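Local coordinates for galectin-1 (Bufo arenarum, PDB 1A78), which binds beta-galactosides, and probably a range of complex carbohydrates, as a homodimeric lectin, and may regulate apoptosis and cell differentiation, at residues N34-F46 / F107-L121. Numbering follows the deposited sequence.
With YIO (1-thio-beta-D-galactopyranose), chain C.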
loop_
_atom_site.group_PDB
_atom_site.type_symbol
_atom_site.label_atom_id
_atom_site.label_comp_id
_atom_site.label_asym_id
_atom_site.label_seq_id
_atom_site.Cartn_x
_atom_site.Cartn_y
_atom_site.Cartn_z
ATOM N N ASN A 34 1.669 -12.169 0.049
ATOM C CA ASN A 34 3.090 -12.499 0.116
ATOM C C ASN A 34 3.891 -11.430 0.836
ATOM O O ASN A 34 3.585 -10.250 0.697
ATOM C CB ASN A 34 3.633 -12.672 -1.310
ATOM C CG ASN A 34 2.797 -13.619 -2.129
ATOM O OD1 ASN A 34 2.702 -14.792 -1.811
ATOM N ND2 ASN A 34 2.154 -13.115 -3.156
ATOM N N LEU A 35 4.903 -11.840 1.595
ATOM C CA LEU A 35 5.781 -10.934 2.335
ATOM C C LEU A 35 7.198 -11.441 2.090
ATOM O O LEU A 35 7.462 -12.641 2.218
ATOM C CB LEU A 35 5.508 -11.013 3.847
ATOM C CG LEU A 35 4.415 -10.186 4.520
ATOM C CD1 LEU A 35 3.099 -10.508 3.905
ATOM C CD2 LEU A 35 4.384 -10.501 6.016
ATOM N N GLY A 36 8.122 -10.547 1.783
ATOM C CA GLY A 36 9.483 -10.974 1.527
ATOM C C GLY A 36 10.309 -9.852 0.924
ATOM O O GLY A 36 10.114 -8.685 1.278
ATOM N N GLU A 37 11.213 -10.200 0.010
ATOM C CA GLU A 37 12.093 -9.232 -0.645
ATOM C C GLU A 37 11.639 -8.760 -2.004
ATOM O O GLU A 37 11.823 -7.596 -2.350
ATOM C CB GLU A 37 13.482 -9.802 -0.775
ATOM C CG GLU A 37 14.157 -9.889 0.538
ATOM C CD GLU A 37 15.368 -10.766 0.490
ATOM O OE1 GLU A 37 15.193 -11.991 0.695
ATOM O OE2 GLU A 37 16.484 -10.241 0.248
ATOM N N ASP A 38 11.055 -9.673 -2.770
ATOM C CA ASP A 38 10.584 -9.380 -4.109
ATOM C C ASP A 38 9.711 -10.542 -4.599
ATOM O O ASP A 38 9.407 -11.454 -3.843
ATOM C CB ASP A 38 11.785 -9.127 -5.045
ATOM C CG ASP A 38 12.803 -10.231 -4.990
ATOM O OD1 ASP A 38 12.468 -11.349 -5.380
ATOM O OD2 ASP A 38 13.940 -10.002 -4.555
ATOM N N ALA A 39 9.352 -10.523 -5.877
ATOM C CA ALA A 39 8.500 -11.552 -6.456
ATOM C C ALA A 39 9.079 -12.965 -6.508
ATOM O O ALA A 39 8.339 -13.918 -6.746
ATOM C CB ALA A 39 8.031 -11.126 -7.830
ATOM N N SER A 40 10.373 -13.122 -6.274
ATOM C CA SER A 40 10.977 -14.453 -6.306
ATOM C C SER A 40 11.481 -14.895 -4.963
ATOM O O SER A 40 12.121 -15.933 -4.881
ATOM C CB SER A 40 12.190 -14.495 -7.240
ATOM O OG SER A 40 11.848 -14.125 -8.555
ATOM N N ASN A 41 11.294 -14.074 -3.931
ATOM C CA ASN A 41 11.786 -14.416 -2.600
ATOM C C ASN A 41 10.753 -14.000 -1.601
ATOM O O ASN A 41 10.566 -12.814 -1.395
ATOM C CB ASN A 41 13.095 -13.685 -2.276
ATOM C CG ASN A 41 14.221 -14.011 -3.260
ATOM O OD1 ASN A 41 14.972 -14.978 -3.085
ATOM N ND2 ASN A 41 14.350 -13.189 -4.290
ATOM N N PHE A 42 10.046 -14.978 -1.036
ATOM C CA PHE A 42 9.009 -14.741 -0.035
ATOM C C PHE A 42 9.456 -15.316 1.290
ATOM O O PHE A 42 10.004 -16.400 1.345
ATOM C CB PHE A 42 7.702 -15.428 -0.418
ATOM C CG PHE A 42 7.088 -14.924 -1.696
ATOM C CD1 PHE A 42 7.324 -13.612 -2.146
ATOM C CD2 PHE A 42 6.228 -15.737 -2.430
ATOM C CE1 PHE A 42 6.708 -13.124 -3.298
ATOM C CE2 PHE A 42 5.602 -15.256 -3.593
ATOM C CZ PHE A 42 5.843 -13.949 -4.023
ATOM N N LEU A 43 9.329 -14.531 2.348
ATOM C CA LEU A 43 9.653 -15.003 3.685
ATOM C C LEU A 43 8.395 -15.792 4.042
ATOM O O LEU A 43 8.482 -16.856 4.627
ATOM C CB LEU A 43 9.833 -13.823 4.640
ATOM C CG LEU A 43 10.963 -13.884 5.666
ATOM C CD1 LEU A 43 12.326 -14.090 4.982
ATOM C CD2 LEU A 43 10.962 -12.582 6.473
ATOM N N LEU A 44 7.245 -15.311 3.571
ATOM C CA LEU A 44 5.969 -15.950 3.793
ATOM C C LEU A 44 5.025 -15.819 2.613
ATOM O O LEU A 44 4.773 -14.710 2.161
ATOM C CB LEU A 44 5.233 -15.343 5.014
ATOM C CG LEU A 44 3.753 -15.804 5.234
ATOM C CD1 LEU A 44 3.670 -17.331 5.471
ATOM C CD2 LEU A 44 3.114 -15.108 6.411
ATOM N N HIS A 45 4.550 -16.957 2.102
ATOM C CA HIS A 45 3.524 -17.020 1.054
ATOM C C HIS A 45 2.338 -17.669 1.799
ATOM O O HIS A 45 2.401 -18.846 2.195
ATOM C CB HIS A 45 3.936 -17.895 -0.139
ATOM C CG HIS A 45 2.793 -18.266 -1.053
ATOM N ND1 HIS A 45 2.329 -17.437 -2.056
ATOM C CD2 HIS A 45 2.039 -19.391 -1.129
ATOM C CE1 HIS A 45 1.340 -18.026 -2.707
ATOM N NE2 HIS A 45 1.143 -19.214 -2.166
ATOM N N PHE A 46 1.315 -16.856 2.049
ATOM C CA PHE A 46 0.102 -17.240 2.758
ATOM C C PHE A 46 -0.988 -17.495 1.718
ATOM O O PHE A 46 -1.574 -16.560 1.194
ATOM C CB PHE A 46 -0.272 -16.083 3.683
ATOM C CG PHE A 46 -1.563 -16.260 4.388
ATOM C CD1 PHE A 46 -2.748 -15.850 3.796
ATOM C CD2 PHE A 46 -1.599 -16.852 5.636
ATOM C CE1 PHE A 46 -3.949 -16.038 4.434
ATOM C CE2 PHE A 46 -2.803 -17.045 6.294
ATOM C CZ PHE A 46 -3.981 -16.641 5.694
ATOM N N PHE A 107 -1.841 -18.310 14.300
ATOM C CA PHE A 107 -0.829 -19.360 14.197
ATOM C C PHE A 107 0.463 -18.715 13.730
ATOM O O PHE A 107 0.465 -17.558 13.345
ATOM C CB PHE A 107 -1.279 -20.503 13.280
ATOM C CG PHE A 107 -1.371 -20.145 11.830
ATOM C CD1 PHE A 107 -0.256 -20.270 10.995
ATOM C CD2 PHE A 107 -2.584 -19.747 11.280
ATOM C CE1 PHE A 107 -0.362 -20.007 9.640
ATOM C CE2 PHE A 107 -2.696 -19.480 9.919
ATOM C CZ PHE A 107 -1.592 -19.609 9.100
ATOM N N SER A 108 1.577 -19.409 13.817
ATOM C CA SER A 108 2.802 -18.789 13.370
ATOM C C SER A 108 3.466 -19.619 12.276
ATOM O O SER A 108 3.036 -20.752 12.018
ATOM C CB SER A 108 3.746 -18.565 14.552
ATOM O OG SER A 108 4.338 -19.771 14.981
ATOM N N PHE A 109 4.438 -19.003 11.582
ATOM C CA PHE A 109 5.236 -19.621 10.521
ATOM C C PHE A 109 6.667 -19.252 10.858
ATOM O O PHE A 109 6.910 -18.159 11.344
ATOM C CB PHE A 109 4.859 -19.065 9.158
ATOM C CG PHE A 109 5.563 -19.756 8.001
ATOM C CD1 PHE A 109 5.166 -21.032 7.586
ATOM C CD2 PHE A 109 6.623 -19.129 7.327
ATOM C CE1 PHE A 109 5.808 -21.668 6.528
ATOM C CE2 PHE A 109 7.272 -19.755 6.261
ATOM C CZ PHE A 109 6.870 -21.021 5.861
ATOM N N PRO A 110 7.632 -20.168 10.670
ATOM C CA PRO A 110 9.017 -19.829 10.996
ATOM C C PRO A 110 9.703 -18.903 9.971
ATOM O O PRO A 110 9.415 -18.952 8.761
ATOM C CB PRO A 110 9.689 -21.199 11.033
ATOM C CG PRO A 110 8.994 -21.907 9.944
ATOM C CD PRO A 110 7.546 -21.560 10.194
ATOM N N VAL A 111 10.588 -18.050 10.471
ATOM C CA VAL A 111 11.340 -17.144 9.633
ATOM C C VAL A 111 12.579 -17.917 9.210
ATOM O O VAL A 111 13.506 -18.096 9.995
ATOM C CB VAL A 111 11.715 -15.869 10.402
ATOM C CG1 VAL A 111 12.820 -15.116 9.673
ATOM C CG2 VAL A 111 10.487 -14.991 10.523
ATOM N N ARG A 112 12.587 -18.383 7.966
ATOM C CA ARG A 112 13.700 -19.178 7.457
ATOM C C ARG A 112 14.896 -18.321 7.057
ATOM O O ARG A 112 15.986 -18.829 6.825
ATOM C CB ARG A 112 13.200 -20.117 6.350
ATOM C CG ARG A 112 11.819 -20.662 6.738
ATOM C CD ARG A 112 11.500 -22.069 6.263
ATOM N NE ARG A 112 10.418 -22.062 5.290
ATOM C CZ ARG A 112 9.473 -22.990 5.168
ATOM N NH1 ARG A 112 9.435 -24.038 5.973
ATOM N NH2 ARG A 112 8.589 -22.890 4.186
ATOM N N LYS A 113 14.709 -17.010 7.101
ATOM C CA LYS A 113 15.763 -16.057 6.774
ATOM C C LYS A 113 15.447 -14.752 7.469
ATOM O O LYS A 113 14.421 -14.136 7.191
ATOM C CB LYS A 113 15.825 -15.817 5.266
ATOM C CG LYS A 113 16.873 -14.808 4.863
ATOM C CD LYS A 113 17.035 -14.768 3.376
ATOM C CE LYS A 113 18.077 -13.734 3.019
ATOM N NZ LYS A 113 19.400 -14.004 3.650
ATOM N N VAL A 114 16.297 -14.343 8.402
ATOM C CA VAL A 114 16.035 -13.092 9.097
ATOM C C VAL A 114 16.590 -11.907 8.318
ATOM O O VAL A 114 17.762 -11.875 7.932
ATOM C CB VAL A 114 16.525 -13.062 10.555
ATOM C CG1 VAL A 114 15.416 -12.477 11.430
ATOM C CG2 VAL A 114 16.884 -14.441 11.038
ATOM N N LEU A 115 15.682 -10.995 8.008
ATOM C CA LEU A 115 15.964 -9.791 7.262
ATOM C C LEU A 115 15.899 -8.655 8.264
ATOM O O LEU A 115 15.122 -8.721 9.221
ATOM C CB LEU A 115 14.859 -9.583 6.216
ATOM C CG LEU A 115 14.687 -10.723 5.208
ATOM C CD1 LEU A 115 13.425 -10.539 4.373
ATOM C CD2 LEU A 115 15.933 -10.804 4.341
ATOM N N PRO A 116 16.760 -7.630 8.098
ATOM C CA PRO A 116 16.765 -6.473 9.004
ATOM C C PRO A 116 15.365 -5.805 8.993
ATOM O O PRO A 116 14.971 -5.163 9.963
ATOM C CB PRO A 116 17.828 -5.573 8.388
ATOM C CG PRO A 116 18.779 -6.551 7.773
ATOM C CD PRO A 116 17.881 -7.563 7.139
ATOM N N SER A 117 14.649 -5.940 7.877
ATOM C CA SER A 117 13.300 -5.426 7.722
ATOM C C SER A 117 12.731 -6.111 6.494
ATOM O O SER A 117 13.486 -6.606 5.668
ATOM C CB SER A 117 13.282 -3.910 7.522
ATOM O OG SER A 117 13.518 -3.538 6.179
ATOM N N ILE A 118 11.406 -6.117 6.364
ATOM C CA ILE A 118 10.706 -6.730 5.234
ATOM C C ILE A 118 10.263 -5.651 4.219
ATOM O O ILE A 118 9.283 -4.931 4.436
ATOM C CB ILE A 118 9.478 -7.540 5.725
ATOM C CG1 ILE A 118 9.945 -8.661 6.643
ATOM C CG2 ILE A 118 8.709 -8.110 4.543
ATOM C CD1 ILE A 118 8.806 -9.425 7.248
ATOM N N PRO A 119 10.930 -5.603 3.057
ATOM C CA PRO A 119 10.672 -4.644 1.983
ATOM C C PRO A 119 9.447 -4.759 1.127
ATOM O O PRO A 119 8.904 -3.731 0.724
ATOM C CB PRO A 119 11.884 -4.810 1.067
ATOM C CG PRO A 119 12.899 -5.608 1.863
ATOM C CD PRO A 119 12.044 -6.500 2.698
ATOM N N PHE A 120 8.970 -5.982 0.896
ATOM C CA PHE A 120 7.889 -6.224 -0.065
ATOM C C PHE A 120 6.639 -6.946 0.379
ATOM O O PHE A 120 6.702 -7.908 1.134
ATOM C CB PHE A 120 8.542 -7.003 -1.232
ATOM C CG PHE A 120 7.611 -7.375 -2.358
ATOM C CD1 PHE A 120 7.357 -6.479 -3.391
ATOM C CD2 PHE A 120 7.074 -8.655 -2.435
ATOM C CE1 PHE A 120 6.597 -6.849 -4.489
ATOM C CE2 PHE A 120 6.317 -9.029 -3.526
ATOM C CZ PHE A 120 6.079 -8.123 -4.564
ATOM N N LEU A 121 5.530 -6.580 -0.245
ATOM C CA LEU A 121 4.226 -7.187 0.035
ATOM C C LEU A 121 3.402 -7.181 -1.248
ATOM O O LEU A 121 3.403 -6.196 -1.961
ATOM C CB LEU A 121 3.490 -6.369 1.130
ATOM C CG LEU A 121 2.041 -6.481 1.670
ATOM C CD1 LEU A 121 0.978 -6.467 0.583
ATOM C CD2 LEU A 121 1.879 -7.667 2.564
HETATM C C1 YIO C . 2.270 -24.458 -5.325
HETATM C C2 YIO C . 1.504 -23.262 -5.829
HETATM C C3 YIO C . 2.211 -21.983 -5.425
HETATM C C4 YIO C . 2.288 -21.946 -3.924
HETATM C C5 YIO C . 3.012 -23.196 -3.424
HETATM C C6 YIO C . 3.023 -23.294 -1.921
HETATM O O2 YIO C . 1.403 -23.323 -7.233
HETATM O O3 YIO C . 1.465 -20.871 -5.881
HETATM O O4 YIO C . 0.975 -21.876 -3.393
HETATM O O5 YIO C . 2.387 -24.401 -3.906
HETATM O O6 YIO C . 4.026 -24.209 -1.509
HETATM S S1 YIO C . 1.167 -25.866 -5.619
HETATM O O HOH W 1 10.439 -17.758 6.302
#
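Gly36 and Phe120 form an antiparallel hydrogen-bonded pair, Gly36 N giving to Phe120 O at 3.1 Å and Phe120 N to Gly36 O at 3.0 Å, which joins segment 34-46 to strand 118-124. In the next pair, Leu35 and Leu121 lie side by side, pointing the same way into the core, with Leu35 CD1 packed tightly against Leu121 CD2 at 3.4 Å.

On the other face of this sheet, Phe120 holds its CG anti to the backbone N (chi1 180°), which lays the ring against the 38-41 turn: Asp38 CA sits over its face in a CH-pi contact, 4.1 Å from the ring centroid. The turn braces itself, because Asp38 OD1 accepts from both Ser40 N, closing an Asx turn, and Asn41 ND2.

Leu43 meets Leu115 tip to tip, CD1 to CD1 at 3.8 Å, while its CD2 rests on Ile118 CD1. Here a classic beta bulge sets Leu43 and Leu44 both opposite Leu35, whose O accepts from both their amides. A water bridges the two segments, donating to Leu43 O and Pro110 O and accepting from Arg112 N. Further along, Leu44 CD1 lies over one face of the Phe109 ring, and Phe107 CZ meets the Phe46 ring at its edge, 4.0 Å from Phe46 CE2.

His45 ND1 donates to Asn34 OD1 in the carbonyl plane (2.7 Å), steadying the imidazole whose NE2 makes a weak bond to O4 of the thiogalactose. Asn34 is thus a second-shell residue. The whole is the galectin beta-sandwich: strand 106-110 of one sheet packs against the carbohydrate-binding sheet, and the chain then crosses over to join it as strand 118-124.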